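PDB 3CRY: gamma-glutamyl cyclotransferase from Homo sapiens, which catalyses the release of 5-oxoproline from gamma-glutamyl dipeptides, may contribute to glutathione homeostasis and can induce cytochrome c release from mitochondria. Local coordinates for residues Glu14-Thr28 with Val79-Leu91. The protein carries 1 engineered substitution. Numbering follows the deposited sequence.
Sequences EESFLYFAYGSNLLT and VWGVVWKMNKSNL. With ACT (acetate ion), chain C.
Trp84 sets its CG opposite the carbonyl carbon (chi1 -62°), and this lays the indole along the turn that follows strand 16-21, with Asn25 O and Thr28 OG1 at its edge. Trp84 NE1 donates to Asn25 O at 2.9 Å; the bond is bent, and the acceptor lies tilted from the ring plane. Ala21 CB also borders the indole edge. Tyr19 CD2 meets Trp84 CD1 at 3.8 Å, the two rings nearly parallel but slid apart. The Tyr19 OH accepts from Asn25 ND2, 3.0 Å away and in the amide plane. Asn25 is thus gripped twice, at its backbone O by Trp84 and at its side-chain amide by Tyr19. With an alanine at Trp84, Asn25 O is likely to lose its indole donor, and a gap to open beside Ala21 and Thr28. Further along the same face, Met86 SD makes oblique Met-aromatic contacts with Phe17 and Tyr19. Paired backbone bonds join Phe17 with Met86, Tyr19 with Trp84 and Ala21 with Val82. This is an antiparallel strand pair in the gamma-glutamylcyclotransferase fold. Ser24, with Tyr139 of helix 137-149, hydrogen-bonds an acetate that probably came from the crystallisation liquor. Asn25 lies near Gln98, an engineered residue at the position of the proton acceptor. The strand and the turn after it supply Tyr19 to Ser24, inferred to bind substrate.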
ATOM      1  N   GLU A  14     -18.194  -1.656  13.383  1.00 33.32           N
ATOM      2  CA  GLU A  14     -17.804  -2.259  14.691  1.00 32.82           C
ATOM      3  C   GLU A  14     -16.938  -1.301  15.521  1.00 31.55           C
ATOM      4  O   GLU A  14     -16.412  -0.313  15.011  1.00 31.96           O
ATOM      5  CB  GLU A  14     -17.096  -3.601  14.462  1.00 33.62           C
ATOM      6  CG  GLU A  14     -16.682  -4.333  15.736  1.00 36.00           C
ATOM      7  CD  GLU A  14     -16.785  -5.847  15.617  1.00 40.29           C
ATOM      8  OE1 GLU A  14     -17.111  -6.355  14.518  1.00 41.40           O
ATOM      9  OE2 GLU A  14     -16.538  -6.530  16.637  1.00 41.83           O
ATOM     10  N   GLU A  15     -16.821  -1.611  16.811  1.00 29.64           N
ATOM     11  CA  GLU A  15     -16.013  -0.869  17.767  1.00 27.29           C
ATOM     12  C   GLU A  15     -14.512  -1.121  17.528  1.00 24.91           C
ATOM     13  O   GLU A  15     -13.681  -0.302  17.917  1.00 23.79           O
ATOM     14  CB  GLU A  15     -16.449  -1.293  19.184  1.00 28.07           C
ATOM     15  CG  GLU A  15     -15.578  -0.835  20.371  1.00 31.18           C
ATOM     16  CD  GLU A  15     -16.204   0.291  21.204  1.00 34.82           C
ATOM     17  OE1 GLU A  15     -15.437   1.137  21.725  1.00 36.23           O
ATOM     18  OE2 GLU A  15     -17.450   0.321  21.353  1.00 36.07           O
ATOM     19  N   SER A  16     -14.186  -2.239  16.868  1.00 22.01           N
ATOM     20  CA  SER A  16     -12.795  -2.719  16.762  1.00 19.70           C
ATOM     21  C   SER A  16     -12.298  -2.902  15.336  1.00 17.96           C
ATOM     22  O   SER A  16     -13.082  -2.971  14.388  1.00 17.49           O
ATOM     23  CB  SER A  16     -12.641  -4.051  17.500  1.00 20.07           C
ATOM     24  OG  SER A  16     -12.969  -3.892  18.866  1.00 21.61           O
ATOM     25  N   PHE A  17     -10.977  -2.994  15.199  1.00 15.18           N
ATOM     26  CA  PHE A  17     -10.374  -3.365  13.929  1.00 12.66           C
ATOM     27  C   PHE A  17      -9.219  -4.328  14.194  1.00 11.47           C
ATOM     28  O   PHE A  17      -8.723  -4.412  15.312  1.00 11.73           O
ATOM     29  CB  PHE A  17      -9.915  -2.133  13.130  1.00 12.71           C
ATOM     30  CG  PHE A  17      -8.682  -1.465  13.670  1.00 12.10           C
ATOM     31  CD1 PHE A  17      -8.766  -0.564  14.737  1.00 10.39           C
ATOM     32  CD2 PHE A  17      -7.429  -1.733  13.108  1.00 11.68           C
ATOM     33  CE1 PHE A  17      -7.632   0.074  15.230  1.00 11.83           C
ATOM     34  CE2 PHE A  17      -6.280  -1.108  13.601  1.00 11.01           C
ATOM     35  CZ  PHE A  17      -6.371  -0.206  14.662  1.00 12.31           C
ATOM     36  N   LEU A  18      -8.799  -5.036  13.156  1.00  9.96           N
ATOM     37  CA  LEU A  18      -7.697  -6.002  13.280  1.00  8.46           C
ATOM     38  C   LEU A  18      -6.466  -5.444  12.576  1.00  7.89           C
ATOM     39  O   LEU A  18      -6.572  -4.874  11.485  1.00  7.27           O
ATOM     40  CB  LEU A  18      -8.095  -7.340  12.663  1.00  8.94           C
ATOM     41  CG  LEU A  18      -9.331  -8.025  13.262  1.00  9.87           C
ATOM     42  CD1 LEU A  18      -9.638  -9.273  12.507  1.00 11.05           C
ATOM     43  CD2 LEU A  18      -9.113  -8.332  14.749  1.00 11.21           C
ATOM     44  N   TYR A  19      -5.306  -5.618  13.209  1.00  6.53           N
ATOM     45  CA  TYR A  19      -4.033  -5.049  12.748  1.00  6.45           C
ATOM     46  C   TYR A  19      -3.020  -6.197  12.587  1.00  6.11           C
ATOM     47  O   TYR A  19      -2.787  -6.943  13.523  1.00  6.28           O
ATOM     48  CB  TYR A  19      -3.531  -3.989  13.756  1.00  6.42           C
ATOM     49  CG  TYR A  19      -2.044  -3.677  13.619  1.00  7.08           C
ATOM     50  CD1 TYR A  19      -1.497  -3.290  12.383  1.00  7.68           C
ATOM     51  CD2 TYR A  19      -1.191  -3.749  14.715  1.00  6.51           C
ATOM     52  CE1 TYR A  19      -0.120  -3.027  12.246  1.00  7.74           C
ATOM     53  CE2 TYR A  19       0.178  -3.462  14.592  1.00  8.03           C
ATOM     54  CZ  TYR A  19       0.706  -3.117  13.364  1.00  7.57           C
ATOM     55  OH  TYR A  19       2.049  -2.855  13.230  1.00  9.54           O
ATOM     56  N   PHE A  20      -2.423  -6.318  11.396  1.00  5.37           N
ATOM     57  CA  PHE A  20      -1.453  -7.382  11.113  1.00  4.86           C
ATOM     58  C   PHE A  20      -0.035  -6.826  11.251  1.00  5.14           C
ATOM     59  O   PHE A  20       0.389  -5.948  10.466  1.00  5.20           O
ATOM     60  CB  PHE A  20      -1.683  -7.960   9.694  1.00  5.00           C
ATOM     61  CG  PHE A  20      -0.665  -8.998   9.260  1.00  5.27           C
ATOM     62  CD1 PHE A  20      -0.728 -10.308   9.766  1.00  6.91           C
ATOM     63  CD2 PHE A  20       0.335  -8.680   8.320  1.00  6.76           C
ATOM     64  CE1 PHE A  20       0.215 -11.292   9.370  1.00  5.69           C
ATOM     65  CE2 PHE A  20       1.255  -9.661   7.897  1.00  5.75           C
ATOM     66  CZ  PHE A  20       1.189 -10.973   8.427  1.00  5.87           C
ATOM     67  N   ALA A  21       0.656  -7.297  12.290  1.00  4.76           N
ATOM     68  CA  ALA A  21       2.058  -6.908  12.554  1.00  5.20           C
ATOM     69  C   ALA A  21       3.056  -7.944  12.091  1.00  5.76           C
ATOM     70  O   ALA A  21       2.870  -9.120  12.348  1.00  5.21           O
ATOM     71  CB  ALA A  21       2.261  -6.641  14.040  1.00  5.62           C
ATOM     72  N   TYR A  22       4.134  -7.497  11.429  1.00  5.95           N
ATOM     73  CA  TYR A  22       5.189  -8.402  10.979  1.00  6.32           C
ATOM     74  C   TYR A  22       6.624  -8.003  11.403  1.00  6.70           C
ATOM     75  O   TYR A  22       7.593  -8.712  11.077  1.00  7.15           O
ATOM     76  CB  TYR A  22       5.103  -8.549   9.447  1.00  6.55           C
ATOM     77  CG  TYR A  22       5.190  -7.238   8.705  1.00  6.76           C
ATOM     78  CD1 TYR A  22       6.448  -6.636   8.444  1.00  7.31           C
ATOM     79  CD2 TYR A  22       4.032  -6.582   8.272  1.00  7.15           C
ATOM     80  CE1 TYR A  22       6.538  -5.416   7.793  1.00  9.29           C
ATOM     81  CE2 TYR A  22       4.113  -5.343   7.581  1.00  6.71           C
ATOM     82  CZ  TYR A  22       5.366  -4.778   7.360  1.00  9.19           C
ATOM     83  OH  TYR A  22       5.468  -3.578   6.699  1.00  9.36           O
ATOM     84  N   GLY A  23       6.751  -6.861  12.088  1.00  7.08           N
ATOM     85  CA  GLY A  23       8.048  -6.307  12.511  1.00  7.20           C
ATOM     86  C   GLY A  23       8.134  -6.250  14.030  1.00  6.74           C
ATOM     87  O   GLY A  23       7.777  -7.234  14.695  1.00  5.64           O
ATOM     88  N   SER A  24       8.576  -5.112  14.589  1.00  6.61           N
ATOM     89  CA  SER A  24       8.809  -5.034  16.053  1.00  6.34           C
ATOM     90  C   SER A  24       7.500  -5.122  16.828  1.00  6.17           C
ATOM     91  O   SER A  24       7.515  -5.443  18.025  1.00  6.10           O
ATOM     92  CB  SER A  24       9.574  -3.761  16.449  1.00  7.79           C
ATOM     93  OG  SER A  24       8.821  -2.618  16.082  1.00  8.08           O
ATOM     94  N   ASN A  25       6.376  -4.836  16.158  1.00  5.68           N
ATOM     95  CA  ASN A  25       5.061  -5.035  16.804  1.00  5.65           C
ATOM     96  C   ASN A  25       4.635  -6.516  16.970  1.00  6.15           C
ATOM     97  O   ASN A  25       3.557  -6.795  17.494  1.00  6.58           O
ATOM     98  CB  ASN A  25       3.953  -4.196  16.134  1.00  5.59           C
ATOM     99  CG  ASN A  25       4.028  -2.703  16.508  1.00  7.39           C
ATOM    100  OD1 ASN A  25       4.587  -2.314  17.551  1.00  8.71           O
ATOM    101  ND2 ASN A  25       3.455  -1.867  15.653  1.00  9.44           N
ATOM    102  N   LEU A  26       5.485  -7.454  16.545  1.00  6.41           N
ATOM    103  CA  LEU A  26       5.320  -8.858  16.935  1.00  5.87           C
ATOM    104  C   LEU A  26       5.460  -9.061  18.451  1.00  6.64           C
ATOM    105  O   LEU A  26       4.899 -10.027  18.995  1.00  7.65           O
ATOM    106  CB  LEU A  26       6.370  -9.742  16.244  1.00  6.20           C
ATOM    107  CG  LEU A  26       6.211  -9.958  14.745  1.00  6.16           C
ATOM    108  CD1 LEU A  26       7.452 -10.706  14.214  1.00  7.08           C
ATOM    109  CD2 LEU A  26       4.902 -10.714  14.414  1.00  5.36           C
ATOM    110  N   LEU A  27       6.212  -8.176  19.121  1.00  6.16           N
ATOM    111  CA  LEU A  27       6.479  -8.317  20.560  1.00  6.06           C
ATOM    112  C   LEU A  27       5.449  -7.560  21.403  1.00  6.69           C
ATOM    113  O   LEU A  27       5.251  -6.359  21.235  1.00  7.40           O
ATOM    114  CB  LEU A  27       7.893  -7.830  20.906  1.00  6.50           C
ATOM    115  CG  LEU A  27       8.302  -8.108  22.360  1.00  6.75           C
ATOM    116  CD1 LEU A  27       8.445  -9.619  22.631  1.00  8.28           C
ATOM    117  CD2 LEU A  27       9.595  -7.360  22.672  1.00  8.74           C
ATOM    118  N   THR A  28       4.805  -8.275  22.315  1.00  7.44           N
ATOM    119  CA  THR A  28       3.698  -7.688  23.100  1.00  7.92           C
ATOM    120  C   THR A  28       4.145  -6.446  23.883  1.00  8.28           C
ATOM    121  O   THR A  28       3.449  -5.415  23.869  1.00  9.03           O
ATOM    122  CB  THR A  28       3.083  -8.752  24.017  1.00  8.44           C
ATOM    123  OG1 THR A  28       2.702  -9.863  23.212  1.00  9.61           O
ATOM    124  CG2 THR A  28       1.854  -8.226  24.743  1.00  8.52           C
ATOM    125  N   VAL A  79       4.705 -14.227   4.392  1.00  8.97           N
ATOM    126  CA  VAL A  79       5.106 -13.521   5.606  1.00  8.32           C
ATOM    127  C   VAL A  79       4.152 -13.946   6.727  1.00  7.99           C
ATOM    128  O   VAL A  79       2.926 -13.856   6.557  1.00  8.43           O
ATOM    129  CB  VAL A  79       5.027 -11.978   5.400  1.00  7.96           C
ATOM    130  CG1 VAL A  79       5.195 -11.231   6.726  1.00  8.87           C
ATOM    131  CG2 VAL A  79       6.084 -11.518   4.412  1.00  9.48           C
ATOM    132  N   TRP A  80       4.704 -14.413   7.850  1.00  6.63           N
ATOM    133  CA  TRP A  80       3.891 -14.707   9.035  1.00  6.70           C
ATOM    134  C   TRP A  80       3.909 -13.526   9.990  1.00  6.17           C
ATOM    135  O   TRP A  80       4.920 -12.826  10.112  1.00  6.34           O
ATOM    136  CB  TRP A  80       4.413 -15.947   9.756  1.00  7.49           C
ATOM    137  CG  TRP A  80       4.028 -17.244   9.065  1.00  7.85           C
ATOM    138  CD1 TRP A  80       4.721 -17.890   8.078  1.00  9.12           C
ATOM    139  CD2 TRP A  80       2.867 -18.034   9.330  1.00  7.91           C
ATOM    140  NE1 TRP A  80       4.063 -19.049   7.717  1.00  9.78           N
ATOM    141  CE2 TRP A  80       2.919 -19.156   8.469  1.00  9.85           C
ATOM    142  CE3 TRP A  80       1.786 -17.909  10.216  1.00  9.69           C
ATOM    143  CZ2 TRP A  80       1.924 -20.144   8.466  1.00  9.13           C
ATOM    144  CZ3 TRP A  80       0.784 -18.904  10.200  1.00 10.25           C
ATOM    145  CH2 TRP A  80       0.881 -20.004   9.336  1.00  9.78           C
ATOM    146  N   GLY A  81       2.803 -13.327  10.697  1.00  5.54           N
ATOM    147  CA  GLY A  81       2.744 -12.237  11.645  1.00  5.98           C
ATOM    148  C   GLY A  81       1.693 -12.484  12.712  1.00  6.21           C
ATOM    149  O   GLY A  81       1.105 -13.567  12.794  1.00  6.11           O
ATOM    150  N   VAL A  82       1.470 -11.449  13.517  1.00  6.06           N
ATOM    151  CA  VAL A  82       0.504 -11.478  14.621  1.00  6.32           C
ATOM    152  C   VAL A  82      -0.617 -10.506  14.288  1.00  7.06           C
ATOM    153  O   VAL A  82      -0.351  -9.349  13.922  1.00  7.19           O
ATOM    154  CB  VAL A  82       1.141 -11.045  15.982  1.00  7.43           C
ATOM    155  CG1 VAL A  82       0.038 -10.779  17.052  1.00  8.10           C
ATOM    156  CG2 VAL A  82       2.134 -12.117  16.463  1.00  6.82           C
ATOM    157  N   VAL A  83      -1.850 -10.988  14.421  1.00  6.97           N
ATOM    158  CA  VAL A  83      -3.042 -10.143  14.303  1.00  6.81           C
ATOM    159  C   VAL A  83      -3.409  -9.641  15.700  1.00  7.28           C
ATOM    160  O   VAL A  83      -3.631 -10.448  16.633  1.00  7.17           O
ATOM    161  CB  VAL A  83      -4.232 -10.882  13.632  1.00  7.10           C
ATOM    162  CG1 VAL A  83      -5.430  -9.971  13.568  1.00  7.18           C
ATOM    163  CG2 VAL A  83      -3.832 -11.358  12.198  1.00  6.80           C
ATOM    164  N   TRP A  84      -3.467  -8.313  15.825  1.00  7.18           N
ATOM    165  CA  TRP A  84      -3.886  -7.630  17.050  1.00  6.71           C
ATOM    166  C   TRP A  84      -5.289  -7.046  16.911  1.00  7.94           C
ATOM    167  O   TRP A  84      -5.617  -6.445  15.887  1.00  8.29           O
ATOM    168  CB  TRP A  84      -2.923  -6.476  17.386  1.00  7.30           C
ATOM    169  CG  TRP A  84      -1.505  -6.916  17.656  1.00  5.90           C
ATOM    170  CD1 TRP A  84      -0.465  -6.902  16.770  1.00  7.18           C
ATOM    171  CD2 TRP A  84      -0.981  -7.441  18.886  1.00  7.25           C
ATOM    172  NE1 TRP A  84       0.676  -7.388  17.366  1.00  4.55           N
ATOM    173  CE2 TRP A  84       0.392  -7.725  18.667  1.00  7.31           C
ATOM    174  CE3 TRP A  84      -1.536  -7.684  20.160  1.00  6.28           C
ATOM    175  CZ2 TRP A  84       1.233  -8.263  19.680  1.00  8.02           C
ATOM    176  CZ3 TRP A  84      -0.705  -8.222  21.167  1.00  5.78           C
ATOM    177  CH2 TRP A  84       0.670  -8.510  20.910  1.00  7.50           C
ATOM    178  N   LYS A  85      -6.109  -7.195  17.953  1.00  8.58           N
ATOM    179  CA  LYS A  85      -7.414  -6.526  17.981  1.00 10.67           C
ATOM    180  C   LYS A  85      -7.269  -5.203  18.720  1.00 11.08           C
ATOM    181  O   LYS A  85      -6.777  -5.159  19.865  1.00 11.27           O
ATOM    182  CB  LYS A  85      -8.444  -7.405  18.690  1.00 11.28           C
ATOM    183  CG  LYS A  85      -9.873  -6.868  18.633  1.00 14.56           C
ATOM    184  CD  LYS A  85     -10.778  -7.857  19.365  1.00 19.74           C
ATOM    185  CE  LYS A  85     -12.228  -7.702  18.971  1.00 24.45           C
ATOM    186  NZ  LYS A  85     -13.070  -8.496  19.924  1.00 26.57           N
ATOM    187  N   MET A  86      -7.696  -4.128  18.067  1.00 12.39           N
ATOM    188  CA  MET A  86      -7.566  -2.780  18.618  1.00 14.96           C
ATOM    189  C   MET A  86      -8.877  -2.006  18.513  1.00 14.98           C
ATOM    190  O   MET A  86      -9.717  -2.319  17.651  1.00 14.70           O
ATOM    191  CB  MET A  86      -6.443  -2.049  17.882  1.00 14.11           C
ATOM    192  CG  MET A  86      -5.054  -2.605  18.218  1.00 17.85           C
ATOM    193  SD  MET A  86      -3.725  -1.871  17.240  1.00 20.72           S
ATOM    194  CE  MET A  86      -3.676  -0.251  17.974  1.00 21.95           C
ATOM    195  N   ASN A  87      -9.072  -1.016  19.381  1.00 16.15           N
ATOM    196  CA  ASN A  87     -10.254  -0.155  19.268  0.50 16.81           C
ATOM    197  C   ASN A  87     -10.124   0.835  18.113  1.00 16.92           C
ATOM    198  O   ASN A  87      -9.042   1.354  17.848  1.00 15.99           O
ATOM    199  CB  ASN A  87     -10.555   0.587  20.572  0.50 17.36           C
ATOM    200  CG  ASN A  87     -11.943   1.216  20.568  0.50 18.43           C
ATOM    201  OD1 ASN A  87     -12.155   2.286  19.997  0.50 21.72           O
ATOM    202  ND2 ASN A  87     -12.898   0.538  21.188  0.50 19.79           N
ATOM    203  N   LYS A  88     -11.226   1.088  17.409  1.00 17.52           N
ATOM    204  CA  LYS A  88     -11.185   2.021  16.272  1.00 18.44           C
ATOM    205  C   LYS A  88     -10.749   3.439  16.676  1.00 18.97           C
ATOM    206  O   LYS A  88     -10.213   4.190  15.858  1.00 18.48           O
ATOM    207  CB  LYS A  88     -12.503   2.016  15.486  1.00 18.97           C
ATOM    208  CG  LYS A  88     -12.574   0.897  14.460  1.00 20.17           C
ATOM    209  CD  LYS A  88     -13.836   0.984  13.607  1.00 24.25           C
ATOM    210  CE  LYS A  88     -13.954  -0.229  12.702  1.00 27.28           C
ATOM    211  NZ  LYS A  88     -15.382  -0.511  12.349  1.00 30.12           N
ATOM    212  N   SER A  89     -10.938   3.788  17.948  1.00 19.76           N
ATOM    213  CA  SER A  89     -10.385   5.039  18.505  1.00 20.24           C
ATOM    214  C   SER A  89      -8.850   5.176  18.404  1.00 20.54           C
ATOM    215  O   SER A  89      -8.297   6.284  18.595  1.00 21.71           O
ATOM    216  CB  SER A  89     -10.808   5.189  19.979  1.00 20.66           C
ATOM    217  OG  SER A  89     -10.287   4.122  20.754  1.00 20.64           O
ATOM    218  N   ASN A  90      -8.201   4.047  18.106  0.60 20.33           N
ATOM    219  CA  ASN A  90      -6.744   3.886  18.035  0.60 20.01           C
ATOM    220  C   ASN A  90      -6.160   4.118  16.627  0.60 18.88           C
ATOM    221  O   ASN A  90      -4.945   4.275  16.491  0.60 18.58           O
ATOM    222  CB  ASN A  90      -6.389   2.451  18.466  0.60 20.67           C
ATOM    223  CG  ASN A  90      -5.225   2.379  19.442  0.60 22.14           C
ATOM    224  OD1 ASN A  90      -4.092   2.774  19.134  0.60 23.58           O
ATOM    225  ND2 ASN A  90      -5.493   1.827  20.624  0.60 24.09           N
ATOM    226  N   LEU A  91      -7.016   4.121  15.600  1.00 18.04           N
ATOM    227  CA  LEU A  91      -6.628   4.219  14.174  0.70 17.62           C
ATOM    228  C   LEU A  91      -5.630   5.351  13.895  1.00 17.03           C
ATOM    229  O   LEU A  91      -4.526   5.131  13.376  1.00 16.31           O
ATOM    230  CB  LEU A  91      -7.879   4.424  13.297  0.70 17.79           C
ATOM    231  CG  LEU A  91      -8.433   3.432  12.260  0.70 19.20           C
ATOM    232  CD1 LEU A  91      -7.809   2.058  12.266  0.70 17.59           C
ATOM    233  CD2 LEU A  91      -9.960   3.329  12.336  0.70 17.79           C
TER
HETATM  234  C   ACT C 189       7.862  -1.540  12.874  1.00 25.11           C
HETATM  235  O   ACT C 189       8.680  -2.443  13.187  1.00 23.42           O
HETATM  236  OXT ACT C 189       6.663  -1.741  13.217  1.00 25.85           O
HETATM  237  CH3 ACT C 189       8.264  -0.288  12.131  1.00 24.41           C
HETATM  238  O   HOH W   1       7.374 -11.470  10.196  1.00  7.80           O